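Local coordinates for putative oxidoreductase (Klebsiella pneumoniae subsp. pneumoniae MGH 78578, PDB 3E82), which is a putative oxidoreductase of the Gfo/Idh/MocA family that probably uses a nicotinamide dinucleotide cofactor, its substrate being unassigned, at residues B[137-142]-B[290-295]. Residues are numbered along the deposited sequence; the frame is centred on the assembly and turned at random.
Sequences RQVIEQ and HAQATP
Gln138, Val139 and Gln142 on helix 137-142 face Gln292 and Pro295 where the axes of the helix and of strand 290-292 come within 11.8 Å, at 110° between their N-to-C directions. Gln292 does most of the bridging. Its CG stands anti to the backbone N, and the extended chain beyond CG carries the amide across to the helix. There NE2 of Gln292 gives a hydrogen bond to OE1 of Gln138 at 3.0 Å. The acceptor lies almost in the amide plane of Gln292, but the bond is bent, with an N-H...O angle of 133°, and the donor sits well above the carbonyl plane of Gln138, the two amide planes being 68° apart. Gln138 is stretched out in the same way, and its OE1 also comes to 4.0 Å from the ring atom CD of Pro295, whose side chain runs past it in the opposite direction. CG2 of Val139 comes to 3.9 Å from NE2 of Gln292, the two side chains likewise passing in opposite directions; this buried valine also rests on Leu280 of the neighbouring strand. The amide ends of Gln142 and Gln292 meet tip to tip, though that of Gln142 is probably turned over in the model, which leaves the atomic details of that meeting doubtful. Backbone bonds of His290 with Ile282 and of Gln292 with Leu280 tie the strand to its antiparallel neighbour, and Pro295 touches Leu134 farther back on the helix. The result is a small surface contact, 180 Å² buried, between helix 131-142 and the edge strand 289-292 of the large mixed sheet with the loop that follows it, in the C-terminal alpha/beta domain of the Gfo/Idh/MocA fold.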
ATOM      1  N   ARG B 137      -4.480  -1.145 -18.491  1.00 20.56           N
ATOM      2  CA  ARG B 137      -5.501  -0.246 -19.012  1.00 20.83           C
ATOM      3  C   ARG B 137      -6.527  -1.052 -19.803  1.00 20.25           C
ATOM      4  O   ARG B 137      -7.727  -0.811 -19.710  1.00 17.13           O
ATOM      5  CB  ARG B 137      -4.873   0.813 -19.922  1.00 21.94           C
ATOM      6  CG  ARG B 137      -5.852   1.894 -20.382  1.00 27.86           C
ATOM      7  CD  ARG B 137      -5.209   2.834 -21.405  1.00 32.78           C
ATOM      8  NE  ARG B 137      -6.147   3.848 -21.890  1.00 38.94           N
ATOM      9  CZ  ARG B 137      -6.317   5.050 -21.340  1.00 42.54           C
ATOM     10  NH1 ARG B 137      -5.606   5.409 -20.278  1.00 43.35           N
ATOM     11  NH2 ARG B 137      -7.214   5.891 -21.844  1.00 42.78           N
ATOM     12  N   GLN B 138      -6.032  -2.010 -20.578  1.00 21.27           N
ATOM     13  CA  GLN B 138      -6.883  -2.857 -21.399  1.00 24.17           C
ATOM     14  C   GLN B 138      -7.871  -3.653 -20.555  1.00 22.48           C
ATOM     15  O   GLN B 138      -9.054  -3.703 -20.864  1.00 22.36           O
ATOM     16  CB  GLN B 138      -6.018  -3.812 -22.224  1.00 26.08           C
ATOM     17  CG  GLN B 138      -6.809  -4.818 -23.037  1.00 33.44           C
ATOM     18  CD  GLN B 138      -5.914  -5.829 -23.740  1.00 38.23           C
ATOM     19  OE1 GLN B 138      -5.131  -6.548 -23.099  1.00 42.56           O
ATOM     20  NE2 GLN B 138      -6.024  -5.894 -25.061  1.00 40.18           N
ATOM     21  N   VAL B 139      -7.385  -4.278 -19.489  1.00 22.82           N
ATOM     22  CA  VAL B 139      -8.267  -5.063 -18.627  1.00 21.83           C
ATOM     23  C   VAL B 139      -9.327  -4.172 -17.974  1.00 22.73           C
ATOM     24  O   VAL B 139     -10.503  -4.533 -17.931  1.00 23.26           O
ATOM     25  CB  VAL B 139      -7.473  -5.807 -17.533  1.00 22.04           C
ATOM     26  CG1 VAL B 139      -8.434  -6.561 -16.616  1.00 20.97           C
ATOM     27  CG2 VAL B 139      -6.484  -6.781 -18.184  1.00 20.48           C
ATOM     28  N   ILE B 140      -8.915  -3.008 -17.481  1.00 21.76           N
ATOM     29  CA  ILE B 140      -9.857  -2.085 -16.854  1.00 22.35           C
ATOM     30  C   ILE B 140     -10.943  -1.642 -17.837  1.00 24.16           C
ATOM     31  O   ILE B 140     -12.139  -1.709 -17.532  1.00 23.16           O
ATOM     32  CB  ILE B 140      -9.151  -0.809 -16.329  1.00 22.55           C
ATOM     33  CG1 ILE B 140      -8.173  -1.177 -15.205  1.00 22.03           C
ATOM     34  CG2 ILE B 140     -10.201   0.206 -15.848  1.00 20.31           C
ATOM     35  CD1 ILE B 140      -7.335  -0.007 -14.691  1.00 19.88           C
ATOM     36  N   GLU B 141     -10.520  -1.178 -19.010  1.00 25.72           N
ATOM     37  CA  GLU B 141     -11.451  -0.706 -20.033  1.00 28.43           C
ATOM     38  C   GLU B 141     -12.370  -1.793 -20.584  1.00 29.10           C
ATOM     39  O   GLU B 141     -13.479  -1.504 -21.034  1.00 29.89           O
ATOM     40  CB  GLU B 141     -10.676  -0.042 -21.170  1.00 30.17           C
ATOM     41  CG  GLU B 141     -10.316   1.408 -20.862  1.00 36.05           C
ATOM     42  CD  GLU B 141      -9.339   2.004 -21.858  1.00 38.37           C
ATOM     43  OE1 GLU B 141      -9.361   1.599 -23.043  1.00 38.20           O
ATOM     44  OE2 GLU B 141      -8.555   2.890 -21.451  1.00 40.72           O
ATOM     45  N   GLN B 142     -11.894  -3.036 -20.545  1.00 28.27           N
ATOM     46  CA  GLN B 142     -12.655  -4.198 -20.995  1.00 29.21           C
ATOM     47  C   GLN B 142     -13.883  -4.377 -20.102  1.00 28.90           C
ATOM     48  O   GLN B 142     -14.871  -5.000 -20.500  1.00 29.07           O
ATOM     49  CB  GLN B 142     -11.806  -5.465 -20.873  1.00 31.15           C
ATOM     50  CG  GLN B 142     -11.093  -5.934 -22.120  1.00 34.52           C
ATOM     51  CD  GLN B 142      -9.985  -6.933 -21.787  1.00 38.15           C
ATOM     52  OE1 GLN B 142      -9.993  -7.570 -20.720  1.00 38.65           O
ATOM     53  NE2 GLN B 142      -9.032  -7.080 -22.700  1.00 40.68           N
ATOM     54  N   HIS B 290      -6.644 -16.661 -14.356  1.00 32.14           N
ATOM     55  CA  HIS B 290      -6.355 -17.048 -15.726  1.00 31.72           C
ATOM     56  C   HIS B 290      -5.460 -15.944 -16.266  1.00 32.02           C
ATOM     57  O   HIS B 290      -5.529 -14.803 -15.808  1.00 30.43           O
ATOM     58  CB  HIS B 290      -7.622 -17.180 -16.580  1.00 32.03           C
ATOM     59  CG  HIS B 290      -8.373 -15.902 -16.775  1.00 30.62           C
ATOM     60  ND1 HIS B 290      -9.192 -15.366 -15.805  1.00 32.26           N
ATOM     61  CD2 HIS B 290      -8.455 -15.070 -17.839  1.00 30.61           C
ATOM     62  CE1 HIS B 290      -9.750 -14.260 -16.265  1.00 30.76           C
ATOM     63  NE2 HIS B 290      -9.321 -14.058 -17.498  1.00 31.12           N
ATOM     64  N   ALA B 291      -4.610 -16.281 -17.224  1.00 31.54           N
ATOM     65  CA  ALA B 291      -3.701 -15.295 -17.789  1.00 33.43           C
ATOM     66  C   ALA B 291      -4.262 -14.634 -19.037  1.00 33.85           C
ATOM     67  O   ALA B 291      -5.145 -15.174 -19.701  1.00 35.51           O
ATOM     68  CB  ALA B 291      -2.364 -15.946 -18.104  1.00 31.59           C
ATOM     69  N   GLN B 292      -3.757 -13.444 -19.337  1.00 34.24           N
ATOM     70  CA  GLN B 292      -4.165 -12.718 -20.531  1.00 33.25           C
ATOM     71  C   GLN B 292      -2.899 -12.111 -21.106  1.00 33.27           C
ATOM     72  O   GLN B 292      -2.146 -11.436 -20.394  1.00 32.41           O
ATOM     73  CB  GLN B 292      -5.168 -11.614 -20.207  1.00 32.77           C
ATOM     74  CG  GLN B 292      -5.609 -10.856 -21.453  1.00 33.85           C
ATOM     75  CD  GLN B 292      -6.767  -9.917 -21.203  1.00 34.79           C
ATOM     76  OE1 GLN B 292      -7.791 -10.311 -20.645  1.00 34.89           O
ATOM     77  NE2 GLN B 292      -6.619  -8.665 -21.632  1.00 35.20           N
ATOM     78  N   ALA B 293      -2.651 -12.373 -22.385  1.00 32.97           N
ATOM     79  CA  ALA B 293      -1.457 -11.860 -23.046  1.00 32.78           C
ATOM     80  C   ALA B 293      -1.333 -10.354 -22.860  1.00 31.63           C
ATOM     81  O   ALA B 293      -2.306  -9.617 -22.998  1.00 31.16           O
ATOM     82  CB  ALA B 293      -1.478 -12.208 -24.539  1.00 32.34           C
ATOM     83  N   THR B 294      -0.126  -9.912 -22.518  1.00 31.43           N
ATOM     84  CA  THR B 294       0.148  -8.493 -22.332  1.00 30.05           C
ATOM     85  C   THR B 294       0.510  -7.878 -23.683  1.00 28.84           C
ATOM     86  O   THR B 294       1.333  -8.420 -24.420  1.00 28.49           O
ATOM     87  CB  THR B 294       1.325  -8.269 -21.359  1.00 31.60           C
ATOM     88  OG1 THR B 294       1.046  -8.921 -20.112  1.00 31.10           O
ATOM     89  CG2 THR B 294       1.536  -6.776 -21.106  1.00 29.73           C
ATOM     90  N   PRO B 295      -0.114  -6.744 -24.026  1.00 27.08           N
ATOM     91  CA  PRO B 295       0.169  -6.078 -25.299  1.00 26.34           C
ATOM     92  C   PRO B 295       1.605  -5.568 -25.375  1.00 25.51           C
ATOM     93  O   PRO B 295       2.228  -5.258 -24.350  1.00 24.70           O
ATOM     94  CB  PRO B 295      -0.867  -4.956 -25.341  1.00 27.35           C
ATOM     95  CG  PRO B 295      -1.081  -4.646 -23.885  1.00 27.87           C
ATOM     96  CD  PRO B 295      -1.132  -6.008 -23.257  1.00 27.18           C
TER